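Local coordinates for protein lactaldehyde dehydrogenase (Escherichia coli, PDB 2IMP) that oxidises L-lactaldehyde irreversibly to L-lactate with NAD+, also acts well on glycolaldehyde and L-glyceraldehyde, and serves the breakdown of fucose and rhamnose, at residues R55-P58 and E59-L63; I127-R131 and P132-I136; G229-S232 and A233-I237. All coordinates share one frame; numbering follows the deposited sequence.

Interaction 1 of 3, residues R55-P58 and E59-L63; sequences RAQP and EWEAL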
ATOM      1  N   ARG A  55     -15.157 -29.613  -2.687  1.00 14.85           N
ATOM      2  CA  ARG A  55     -16.365 -29.636  -1.872  1.00 13.23           C
ATOM      3  C   ARG A  55     -16.253 -28.781  -0.593  1.00 12.98           C
ATOM      4  O   ARG A  55     -17.222 -28.160  -0.168  1.00 12.91           O
ATOM      5  CB  ARG A  55     -16.727 -31.073  -1.456  1.00 15.62           C
ATOM      6  CG  ARG A  55     -17.180 -32.002  -2.585  1.00 17.55           C
ATOM      7  CD  ARG A  55     -17.914 -33.227  -2.023  1.00 17.69           C
ATOM      8  NE  ARG A  55     -17.065 -34.089  -1.197  1.00 17.34           N
ATOM      9  CZ  ARG A  55     -16.203 -34.980  -1.682  1.00 20.22           C
ATOM     10  NH1 ARG A  55     -16.067 -35.136  -2.995  1.00 19.26           N
ATOM     11  NH2 ARG A  55     -15.480 -35.723  -0.856  1.00 18.27           N
ATOM     12  N   ALA A  56     -15.063 -28.754   0.001  1.00 12.31           N
ATOM     13  CA  ALA A  56     -14.843 -28.009   1.238  1.00 12.78           C
ATOM     14  C   ALA A  56     -14.514 -26.514   1.081  1.00 13.68           C
ATOM     15  O   ALA A  56     -14.692 -25.737   2.019  1.00 12.80           O
ATOM     16  CB  ALA A  56     -13.733 -28.671   2.035  1.00 13.47           C
ATOM     17  N   GLN A  57     -14.042 -26.129  -0.100  1.00 11.53           N
ATOM     18  CA  GLN A  57     -13.626 -24.752  -0.326  1.00 12.83           C
ATOM     19  C   GLN A  57     -14.659 -23.624  -0.028  1.00 12.69           C
ATOM     20  O   GLN A  57     -14.328 -22.662   0.659  1.00 12.99           O
ATOM     21  CB  GLN A  57     -13.059 -24.616  -1.745  1.00 12.40           C
ATOM     22  CG  GLN A  57     -12.214 -23.372  -1.963  1.00 11.72           C
ATOM     23  CD  GLN A  57     -13.063 -22.132  -2.186  1.00 10.93           C
ATOM     24  OE1 GLN A  57     -14.131 -22.217  -2.772  1.00 12.28           O
ATOM     25  NE2 GLN A  57     -12.578 -20.977  -1.740  1.00  9.35           N
ATOM     26  N   PRO A  58     -15.901 -23.732  -0.538  1.00 13.56           N
ATOM     27  CA  PRO A  58     -16.899 -22.684  -0.274  1.00 15.24           C
ATOM     28  C   PRO A  58     -17.094 -22.412   1.240  1.00 17.34           C
ATOM     29  O   PRO A  58     -17.055 -21.261   1.678  1.00 17.41           O
ATOM     30  CB  PRO A  58     -18.162 -23.239  -0.927  1.00 14.80           C
ATOM     31  CG  PRO A  58     -17.607 -24.001  -2.102  1.00 14.86           C
ATOM     32  CD  PRO A  58     -16.428 -24.730  -1.489  1.00 12.77           C
ATOM     33  N   GLU A  59     -17.316 -23.476   2.010  1.00 17.58           N
ATOM     34  CA  GLU A  59     -17.481 -23.354   3.456  1.00 20.78           C
ATOM     35  C   GLU A  59     -16.227 -22.775   4.148  1.00 19.56           C
ATOM     36  O   GLU A  59     -16.331 -21.988   5.091  1.00 18.79           O
ATOM     37  CB  GLU A  59     -17.761 -24.717   4.085  1.00 24.29           C
ATOM     38  CG  GLU A  59     -19.180 -25.220   4.014  1.00 33.41           C
ATOM     39  CD  GLU A  59     -19.326 -26.560   4.732  1.00 39.06           C
ATOM     40  OE1 GLU A  59     -18.782 -27.573   4.230  1.00 38.22           O
ATOM     41  OE2 GLU A  59     -19.971 -26.595   5.805  1.00 42.72           O
ATOM     42  N   TRP A  60     -15.057 -23.207   3.681  1.00 15.89           N
ATOM     43  CA  TRP A  60     -13.797 -22.736   4.237  1.00 13.38           C
ATOM     44  C   TRP A  60     -13.597 -21.233   3.958  1.00 14.56           C
ATOM     45  O   TRP A  60     -13.315 -20.457   4.872  1.00 14.47           O
ATOM     46  CB  TRP A  60     -12.633 -23.573   3.672  1.00 12.62           C
ATOM     47  CG  TRP A  60     -11.255 -23.201   4.194  1.00 10.99           C
ATOM     48  CD1 TRP A  60     -10.251 -22.587   3.497  1.00  8.91           C
ATOM     49  CD2 TRP A  60     -10.750 -23.423   5.517  1.00 10.88           C
ATOM     50  NE1 TRP A  60      -9.151 -22.412   4.306  1.00 10.95           N
ATOM     51  CE2 TRP A  60      -9.426 -22.909   5.545  1.00 11.29           C
ATOM     52  CE3 TRP A  60     -11.278 -23.994   6.678  1.00 10.32           C
ATOM     53  CZ2 TRP A  60      -8.630 -22.964   6.700  1.00  9.14           C
ATOM     54  CZ3 TRP A  60     -10.478 -24.047   7.829  1.00  9.53           C
ATOM     55  CH2 TRP A  60      -9.170 -23.530   7.824  1.00  9.96           C
ATOM     56  N   GLU A  61     -13.769 -20.826   2.703  1.00 12.84           N
ATOM     57  CA  GLU A  61     -13.637 -19.411   2.391  1.00 12.82           C
ATOM     58  C   GLU A  61     -14.703 -18.558   3.120  1.00 13.02           C
ATOM     59  O   GLU A  61     -14.450 -17.411   3.480  1.00 11.75           O
ATOM     60  CB  GLU A  61     -13.719 -19.153   0.874  1.00 13.34           C
ATOM     61  CG  GLU A  61     -13.591 -17.663   0.527  1.00 12.71           C
ATOM     62  CD  GLU A  61     -13.328 -17.373  -0.956  1.00 19.54           C
ATOM     63  OE1 GLU A  61     -13.606 -18.244  -1.815  1.00 15.29           O
ATOM     64  OE2 GLU A  61     -12.850 -16.248  -1.259  1.00 16.91           O
ATOM     65  N   ALA A  62     -15.876 -19.145   3.346  1.00 13.56           N
ATOM     66  CA  ALA A  62     -16.950 -18.443   4.040  1.00 14.76           C
ATOM     67  C   ALA A  62     -16.615 -18.148   5.518  1.00 15.80           C
ATOM     68  O   ALA A  62     -17.192 -17.250   6.135  1.00 16.88           O
ATOM     69  CB  ALA A  62     -18.246 -19.241   3.941  1.00 15.64           C
ATOM     70  N   LEU A  63     -15.691 -18.923   6.075  1.00 14.82           N
ATOM     71  CA  LEU A  63     -15.262 -18.689   7.447  1.00 14.70           C
ATOM     72  C   LEU A  63     -14.506 -17.351   7.595  1.00 15.52           C
ATOM     73  O   LEU A  63     -13.695 -16.996   6.736  1.00 14.58           O
ATOM     74  CB  LEU A  63     -14.335 -19.810   7.918  1.00 16.37           C
ATOM     75  CG  LEU A  63     -14.934 -21.191   8.201  1.00 19.66           C
ATOM     76  CD1 LEU A  63     -13.821 -22.142   8.611  1.00 20.58           C
ATOM     77  CD2 LEU A  63     -15.978 -21.084   9.303  1.00 17.45           C
TER
HETATM   78  O   HOH W   1     -17.975 -26.084   1.329  1.00 24.22           O
HETATM   79  O   HOH W   2     -19.303 -29.865   1.818  1.00 38.52           O
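Gln-57 and Glu-61, one helical turn apart, run side by side in the same direction on one flank of helix 43-62. Glu-61 can be followed outward from its backbone. CB passes the amide nitrogen NE2 of Gln-57 at 3.4 Å. With CG placed opposite the backbone N (chi1 180°), the chain climbs almost straight past that amide, so CG and CD keep it as their neighbour. OE1 then accepts from Gln-57 NE2 at 2.9 Å. The N-H lies within the plane of its own amide but reaches OE1 from above the carboxylate, the two planes standing 73° apart. OE2 turns to the backbone N of Ala-142, so both carboxylate oxygens are engaged.

The backbone beneath illustrates how a helix absorbs a proline. Pro-58 has no N-H to give to the preceding turn, and the helix kinks there. Arg-55 O and Glu-59 N have drawn 5.2 Å apart. A water fills the missing step, donating to Arg-55 O at 2.7 Å and accepting from Glu-59 N at 2.8 Å. Normal helical bonding resumes at once with Trp-60 N to Ala-56 O, Glu-61 N to Gln-57 O (2.8 Å, nearly linear) and Ala-62 N to Pro-58 O.

Around the helix, the Gln-57 and Glu-61 flank lies against strand 134-149 at Arg-141 and Ala-142. Trp-60 leaves on another side, its NE1 bonded to Leu-167 O of helix 155-168 and its rings meeting Trp-71 of helix 65-81.

Interaction 2 of 3, residues I127-R131 and P132-I136; sequences IQSDR and PGENI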
ATOM      1  N   ILE A 127     -11.237   2.308  -5.356  1.00 15.98           N
ATOM      2  CA  ILE A 127     -10.700   3.163  -6.400  1.00 14.70           C
ATOM      3  C   ILE A 127     -11.626   4.263  -6.919  1.00 13.85           C
ATOM      4  O   ILE A 127     -12.796   4.014  -7.214  1.00 11.01           O
ATOM      5  CB  ILE A 127     -10.268   2.291  -7.602  1.00 17.33           C
ATOM      6  CG1 ILE A 127      -9.310   1.197  -7.122  1.00 20.29           C
ATOM      7  CG2 ILE A 127      -9.613   3.146  -8.677  1.00 16.78           C
ATOM      8  CD1 ILE A 127      -9.144   0.052  -8.118  1.00 22.71           C
ATOM      9  N   GLN A 128     -11.083   5.472  -7.027  1.00 13.32           N
ATOM     10  CA  GLN A 128     -11.851   6.592  -7.549  1.00 13.55           C
ATOM     11  C   GLN A 128     -12.303   6.341  -8.993  1.00 12.84           C
ATOM     12  O   GLN A 128     -11.511   5.905  -9.833  1.00 10.25           O
ATOM     13  CB  GLN A 128     -11.021   7.883  -7.525  1.00 15.67           C
ATOM     14  CG  GLN A 128     -10.678   8.404  -6.141  1.00 17.59           C
ATOM     15  CD  GLN A 128     -11.913   8.729  -5.320  1.00 20.26           C
ATOM     16  OE1 GLN A 128     -12.747   9.545  -5.722  1.00 21.42           O
ATOM     17  NE2 GLN A 128     -12.035   8.092  -4.161  1.00 19.03           N
ATOM     18  N   SER A 129     -13.573   6.601  -9.264  1.00 12.09           N
ATOM     19  CA  SER A 129     -14.109   6.419 -10.602  1.00 13.40           C
ATOM     20  C   SER A 129     -14.277   7.740 -11.369  1.00 12.70           C
ATOM     21  O   SER A 129     -14.377   8.795 -10.750  1.00 14.54           O
ATOM     22  CB  SER A 129     -15.466   5.727 -10.518  1.00 13.02           C
ATOM     23  OG  SER A 129     -16.134   5.776 -11.763  1.00 13.54           O
ATOM     24  N   ASP A 130     -14.277   7.678 -12.698  1.00 13.27           N
ATOM     25  CA  ASP A 130     -14.502   8.877 -13.507  1.00 14.67           C
ATOM     26  C   ASP A 130     -16.018   9.191 -13.609  1.00 16.00           C
ATOM     27  O   ASP A 130     -16.419  10.289 -14.003  1.00 15.26           O
ATOM     28  CB  ASP A 130     -13.956   8.698 -14.931  1.00 13.93           C
ATOM     29  CG  ASP A 130     -12.443   8.675 -14.989  1.00 14.49           C
ATOM     30  OD1 ASP A 130     -11.789   8.750 -13.932  1.00 16.11           O
ATOM     31  OD2 ASP A 130     -11.903   8.580 -16.108  1.00 16.06           O
ATOM     32  N   ARG A 131     -16.831   8.196 -13.249  1.00 14.95           N
ATOM     33  CA  ARG A 131     -18.284   8.310 -13.302  1.00 18.69           C
ATOM     34  C   ARG A 131     -18.954   8.813 -12.021  1.00 20.22           C
ATOM     35  O   ARG A 131     -18.742   8.258 -10.941  1.00 18.45           O
ATOM     36  CB  ARG A 131     -18.913   6.961 -13.644  1.00 21.61           C
ATOM     37  CG  ARG A 131     -18.449   6.358 -14.943  1.00 25.85           C
ATOM     38  CD  ARG A 131     -19.358   5.209 -15.327  1.00 29.94           C
ATOM     39  NE  ARG A 131     -18.962   4.627 -16.602  1.00 36.24           N
ATOM     40  CZ  ARG A 131     -19.756   3.876 -17.356  1.00 36.27           C
ATOM     41  NH1 ARG A 131     -20.996   3.617 -16.964  1.00 36.75           N
ATOM     42  NH2 ARG A 131     -19.304   3.384 -18.501  1.00 38.81           N
ATOM     43  N   PRO A 132     -19.788   9.859 -12.142  1.00 21.31           N
ATOM     44  CA  PRO A 132     -20.497  10.438 -11.002  1.00 21.77           C
ATOM     45  C   PRO A 132     -21.312   9.361 -10.246  1.00 21.40           C
ATOM     46  O   PRO A 132     -22.027   8.565 -10.859  1.00 21.28           O
ATOM     47  CB  PRO A 132     -21.405  11.478 -11.657  1.00 22.57           C
ATOM     48  CG  PRO A 132     -20.621  11.914 -12.835  1.00 22.38           C
ATOM     49  CD  PRO A 132     -20.085  10.609 -13.376  1.00 23.47           C
ATOM     50  N   GLY A 133     -21.180   9.347  -8.924  1.00 21.75           N
ATOM     51  CA  GLY A 133     -21.929   8.398  -8.120  1.00 23.63           C
ATOM     52  C   GLY A 133     -21.515   6.940  -8.208  1.00 23.57           C
ATOM     53  O   GLY A 133     -22.200   6.071  -7.664  1.00 23.46           O
ATOM     54  N   GLU A 134     -20.415   6.649  -8.898  1.00 22.08           N
ATOM     55  CA  GLU A 134     -19.964   5.267  -8.989  1.00 20.02           C
ATOM     56  C   GLU A 134     -18.814   4.921  -8.035  1.00 19.04           C
ATOM     57  O   GLU A 134     -17.897   5.715  -7.831  1.00 18.98           O
ATOM     58  CB  GLU A 134     -19.527   4.909 -10.418  1.00 18.61           C
ATOM     59  CG  GLU A 134     -18.933   3.495 -10.524  1.00 19.53           C
ATOM     60  CD  GLU A 134     -18.486   3.111 -11.931  1.00 18.01           C
ATOM     61  OE1 GLU A 134     -17.430   3.593 -12.384  1.00 18.58           O
ATOM     62  OE2 GLU A 134     -19.191   2.318 -12.585  1.00 18.35           O
ATOM     63  N   ASN A 135     -18.895   3.736  -7.450  1.00 20.10           N
ATOM     64  CA  ASN A 135     -17.854   3.229  -6.570  1.00 20.78           C
ATOM     65  C   ASN A 135     -17.162   2.002  -7.180  1.00 20.02           C
ATOM     66  O   ASN A 135     -17.830   1.045  -7.576  1.00 20.26           O
ATOM     67  CB  ASN A 135     -18.422   2.810  -5.212  1.00 22.49           C
ATOM     68  CG  ASN A 135     -18.645   3.979  -4.277  1.00 26.57           C
ATOM     69  OD1 ASN A 135     -17.721   4.740  -3.983  1.00 28.66           O
ATOM     70  ND2 ASN A 135     -19.874   4.120  -3.792  1.00 26.15           N
ATOM     71  N   ILE A 136     -15.841   2.047  -7.275  1.00 17.19           N
ATOM     72  CA  ILE A 136     -15.100   0.918  -7.794  1.00 15.08           C
ATOM     73  C   ILE A 136     -14.455   0.140  -6.638  1.00 15.38           C
ATOM     74  O   ILE A 136     -13.477   0.590  -6.042  1.00 15.15           O
ATOM     75  CB  ILE A 136     -14.004   1.364  -8.777  1.00 13.61           C
ATOM     76  CG1 ILE A 136     -14.631   2.111  -9.955  1.00 13.50           C
ATOM     77  CG2 ILE A 136     -13.243   0.153  -9.282  1.00 13.65           C
ATOM     78  CD1 ILE A 136     -13.613   2.723 -10.901  1.00 11.32           C
TER
HETATM   79  O   HOH W   3     -15.172   4.934  -5.587  1.00 38.24           O
HETATM   80  O   HOH W   4     -15.463   7.345  -7.203  1.00 15.39           O
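A beta-hairpin ends here in a type II turn from Arg-131 to Glu-134, and the side chains of Ser-129 and Glu-134 clasp each other across its loop. Glu-134 N returns to Arg-131 O at 3.1 Å, and Gly-133 occupies the third turn position with a positive phi of 71°. Ser-129 works in two directions. Its OG accepts from Arg-131 N at 2.9 Å, forming an ST turn, and donates to Glu-134 OE1 at 2.6 Å, arriving on the anti side of the carboxylate. Having OG opposite the backbone N (chi1 168°) aims the hydroxyl across the loop.

The other carboxylate oxygen, OE2, forms a salt bridge with Arg-439 of the third subunit, while Arg-131 pairs with Glu-440 of that subunit and Asp-130 with Arg-120 of the second. The turn is thus built into the tetramer interface, as in the oligomerisation hairpins of aldehyde dehydrogenases.

Farther from the tip, water bridges Ser-129 N and Glu-134 O, replacing a direct strand bond. Ile-127 and Ile-136 form an antiparallel hydrogen-bonded pair, Ile-127 N meeting Ile-136 O at 2.9 Å. Ile-136 reaches back toward the turn, its CD1 packing on Ser-129 CB at 3.6 Å.

Interaction 3 of 3, residues G229-S232 and A233-I237; sequences GSVS and AGEKI. With NAI (1,4-dihydronicotinamide adenine dinucleotide), chain D.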
ATOM      1  N   GLY A 229      11.553 -27.153  -6.777  1.00 13.51           N
ATOM      2  CA  GLY A 229      12.448 -28.235  -7.158  1.00 15.24           C
ATOM      3  C   GLY A 229      13.269 -27.977  -8.414  1.00 15.46           C
ATOM      4  O   GLY A 229      13.726 -26.858  -8.639  1.00 16.19           O
ATOM      5  N   SER A 230      13.448 -29.007  -9.241  1.00 17.00           N
ATOM      6  CA  SER A 230      14.244 -28.887 -10.468  1.00 17.84           C
ATOM      7  C   SER A 230      13.561 -28.138 -11.618  1.00 17.34           C
ATOM      8  O   SER A 230      12.340 -28.201 -11.773  1.00 18.15           O
ATOM      9  CB  SER A 230      14.656 -30.271 -10.983  1.00 17.89           C
ATOM     10  OG  SER A 230      13.565 -30.931 -11.608  1.00 20.23           O
ATOM     11  N   VAL A 231      14.364 -27.445 -12.418  1.00 16.95           N
ATOM     12  CA  VAL A 231      13.841 -26.707 -13.554  1.00 17.53           C
ATOM     13  C   VAL A 231      13.167 -27.633 -14.592  1.00 18.91           C
ATOM     14  O   VAL A 231      12.214 -27.242 -15.266  1.00 19.29           O
ATOM     15  CB  VAL A 231      14.961 -25.883 -14.248  1.00 17.40           C
ATOM     16  CG1 VAL A 231      16.012 -26.806 -14.831  1.00 17.86           C
ATOM     17  CG2 VAL A 231      14.363 -25.008 -15.333  1.00 15.27           C
ATOM     18  N   SER A 232      13.673 -28.860 -14.695  1.00 18.65           N
ATOM     19  CA  SER A 232      13.109 -29.834 -15.618  1.00 20.38           C
ATOM     20  C   SER A 232      11.656 -30.204 -15.253  1.00 19.71           C
ATOM     21  O   SER A 232      10.773 -30.270 -16.116  1.00 21.31           O
ATOM     22  CB  SER A 232      13.971 -31.099 -15.642  1.00 23.49           C
ATOM     23  OG  SER A 232      13.422 -32.059 -16.526  1.00 28.07           O
ATOM     24  N   ALA A 233      11.428 -30.447 -13.967  1.00 17.79           N
ATOM     25  CA  ALA A 233      10.091 -30.765 -13.494  1.00 16.36           C
ATOM     26  C   ALA A 233       9.150 -29.546 -13.593  1.00 14.96           C
ATOM     27  O   ALA A 233       7.974 -29.682 -13.933  1.00 14.84           O
ATOM     28  CB  ALA A 233      10.151 -31.251 -12.061  1.00 15.58           C
ATOM     29  N   GLY A 234       9.700 -28.367 -13.299  1.00 13.00           N
ATOM     30  CA  GLY A 234       8.928 -27.141 -13.378  1.00 13.74           C
ATOM     31  C   GLY A 234       8.424 -26.920 -14.793  1.00 15.75           C
ATOM     32  O   GLY A 234       7.295 -26.459 -14.999  1.00 14.41           O
ATOM     33  N   GLU A 235       9.264 -27.237 -15.776  1.00 17.41           N
ATOM     34  CA  GLU A 235       8.877 -27.095 -17.176  1.00 18.44           C
ATOM     35  C   GLU A 235       7.690 -28.008 -17.545  1.00 17.81           C
ATOM     36  O   GLU A 235       6.754 -27.598 -18.232  1.00 17.65           O
ATOM     37  CB  GLU A 235      10.046 -27.442 -18.096  1.00 19.15           C
ATOM     38  CG  GLU A 235      11.220 -26.482 -18.056  1.00 26.54           C
ATOM     39  CD  GLU A 235      12.406 -27.002 -18.865  1.00 30.12           C
ATOM     40  OE1 GLU A 235      12.179 -27.479 -20.003  1.00 30.53           O
ATOM     41  OE2 GLU A 235      13.554 -26.932 -18.368  1.00 26.43           O
ATOM     42  N   LYS A 236       7.762 -29.252 -17.085  1.00 16.85           N
ATOM     43  CA  LYS A 236       6.709 -30.210 -17.351  1.00 16.68           C
ATOM     44  C   LYS A 236       5.406 -29.827 -16.647  1.00 15.85           C
ATOM     45  O   LYS A 236       4.316 -30.030 -17.176  1.00 15.59           O
ATOM     46  CB  LYS A 236       7.154 -31.607 -16.914  1.00 17.58           C
ATOM     47  CG  LYS A 236       8.381 -32.122 -17.676  1.00 20.21           C
ATOM     48  CD  LYS A 236       8.779 -33.517 -17.218  1.00 22.05           C
ATOM     49  CE  LYS A 236      10.005 -34.017 -17.960  1.00 23.18           C
ATOM     50  NZ  LYS A 236      11.200 -33.184 -17.650  1.00 27.55           N
ATOM     51  N   ILE A 237       5.547 -29.271 -15.449  1.00 16.41           N
ATOM     52  CA  ILE A 237       4.401 -28.822 -14.674  1.00 13.53           C
ATOM     53  C   ILE A 237       3.680 -27.650 -15.355  1.00 13.86           C
ATOM     54  O   ILE A 237       2.458 -27.655 -15.499  1.00 14.84           O
ATOM     55  CB  ILE A 237       4.831 -28.391 -13.253  1.00 13.75           C
ATOM     56  CG1 ILE A 237       5.144 -29.635 -12.421  1.00 13.58           C
ATOM     57  CG2 ILE A 237       3.727 -27.572 -12.585  1.00 10.18           C
ATOM     58  CD1 ILE A 237       5.812 -29.355 -11.106  1.00 13.91           C
TER
HETATM   59  PA  NAI D 506      12.341 -32.539  -8.668  0.50 26.44           P
HETATM   60  O1A NAI D 506      11.747 -31.591  -9.624  0.50 29.52           O
HETATM   61  O2A NAI D 506      12.986 -33.751  -9.348  0.50 27.21           O
HETATM   62  O5B NAI D 506      11.215 -33.018  -7.641  0.50 24.58           O
HETATM   63  C5B NAI D 506      10.427 -32.129  -6.863  0.50 19.43           C
HETATM   64  C4B NAI D 506       8.939 -32.513  -6.887  0.50 15.44           C
HETATM   65  O4B NAI D 506       8.401 -32.439  -8.209  0.50 12.67           O
HETATM   66  C3B NAI D 506       8.646 -33.944  -6.409  0.50 13.56           C
HETATM   67  O3B NAI D 506       7.505 -33.949  -5.555  0.50 13.82           O
HETATM   68  C2B NAI D 506       8.463 -34.704  -7.707  0.50 11.93           C
HETATM   69  O2B NAI D 506       7.744 -35.906  -7.615  0.50 12.63           O
HETATM   70  C1B NAI D 506       7.800 -33.675  -8.586  0.50 13.34           C
HETATM   71  N9A NAI D 506       7.980 -33.922 -10.048  0.50 12.70           N
HETATM   72  C8A NAI D 506       9.083 -34.386 -10.762  0.50 11.76           C
HETATM   73  N7A NAI D 506       8.750 -34.450 -12.087  0.50 12.60           N
HETATM   74  C5A NAI D 506       7.470 -34.042 -12.231  0.50 12.38           C
HETATM   75  C6A NAI D 506       6.624 -33.905 -13.351  0.50 13.56           C
HETATM   76  N6A NAI D 506       7.051 -34.217 -14.573  0.50 13.95           N
HETATM   77  N1A NAI D 506       5.312 -33.441 -13.168  0.50 13.21           N
HETATM   78  C2A NAI D 506       4.847 -33.111 -11.887  0.50 11.45           C
HETATM   79  N3A NAI D 506       5.696 -33.249 -10.777  0.50 11.41           N
HETATM   80  C4A NAI D 506       6.982 -33.702 -10.953  0.50 12.26           C
HETATM   81  O3  NAI D 506      13.410 -31.681  -7.834  0.50 32.48           O
HETATM   82  PN  NAI D 506      14.202 -32.124  -6.500  0.50 38.95           P
HETATM   83  O1N NAI D 506      13.272 -32.635  -5.478  0.50 38.81           O
HETATM   84  O2N NAI D 506      15.076 -30.965  -6.115  0.50 38.34           O
HETATM   85  O5D NAI D 506      15.152 -33.291  -7.098  0.50 38.29           O
HETATM   86  C5D NAI D 506      14.963 -34.672  -6.919  0.50 41.04           C
HETATM   87  C4D NAI D 506      16.053 -35.372  -7.698  0.50 43.57           C
HETATM   88  O4D NAI D 506      15.755 -36.764  -7.766  0.50 43.78           O
HETATM   89  C3D NAI D 506      16.474 -35.011  -9.141  0.50 44.70           C
HETATM   90  O3D NAI D 506      17.716 -34.334  -9.131  0.50 44.16           O
HETATM   91  C2D NAI D 506      16.533 -36.315  -9.893  0.50 44.88           C
HETATM   92  O2D NAI D 506      17.637 -36.400 -10.765  0.50 44.82           O
HETATM   93  C1D NAI D 506      16.550 -37.336  -8.781  0.50 44.46           C
HETATM   94  N1N NAI D 506      16.041 -38.660  -9.264  0.50 45.88           N
HETATM   95  C2N NAI D 506      14.658 -38.870  -9.233  0.50 47.82           C
HETATM   96  C3N NAI D 506      14.127 -40.111  -9.676  0.50 47.47           C
HETATM   97  C7N NAI D 506      12.635 -40.361  -9.648  0.50 47.42           C
HETATM   98  O7N NAI D 506      12.155 -41.588 -10.086  0.50 48.37           O
HETATM   99  N7N NAI D 506      11.748 -39.460  -9.222  0.50 48.15           N
HETATM  100  C4N NAI D 506      15.032 -41.122 -10.144  0.50 47.42           C
HETATM  101  C5N NAI D 506      16.438 -40.888 -10.168  0.50 47.29           C
HETATM  102  C6N NAI D 506      16.929 -39.641  -9.718  0.50 46.83           C
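The N-terminus of helix 231-242 forms part of the dinucleotide-binding site of this Rossmann-like domain, with Ser-230 as N-cap holding both Ala-233 and the cofactor's pyrophosphate. Ser-230 OG accepts from Ala-233 N at 3.2 Å and donates to NAI O1A at 2.8 Å. A chi1 of 76° folds the hydroxyl back between the backbone N and the carbonyl carbon, where it can serve both partners. Ser-230 N adds a second grip, lying 3.1 Å from O1A and 3.0 Å from the bridging oxygen O3. Replacing Ser-230 by an alanine removes OG, which is likely to leave Ala-233 N without its cap and O1A held, from this residue, by the backbone N alone. The pyrophosphate sits beside the first turn of the helix. Gly-229 lets it come close, since any side chain there would clash with O3.

Beyond the cap, regular helix bonding takes over with Gly-234 N to Ser-230 O. Lys-236, one turn past Ser-232, runs its methylenes beside the adenine amine, CD being 3.2 Å from N6A. It then bends at its last torsion (chi4 65°), curling the ammonium back so that NZ makes a weak bond to Ser-232 O. Gln-214 and Glu-179 also hydrogen-bond the cofactor. Over the adenine ring itself lies Ile-237, whose CG1 is 3.5 Å from C2A.

In the fold
The three contacts follow one another along the chain without overlap, and none touches another. Interaction 1 and interaction 2 have centres about 31 Å apart, as do interactions 1 and 3, while the centres of interactions 2 and 3 lie about 44 Å apart. Strand 134-149 relates them: interaction 2 turns into its beginning, interaction 1 sits on helix 43-62 beside its middle, and its partner strand 222-227 leads into the helix of interaction 3. One long strand therefore connects a subunit-interface hairpin with the cofactor-binding sheet. Interaction 3 alone meets NADH, yet like interaction 2 it borders the third subunit.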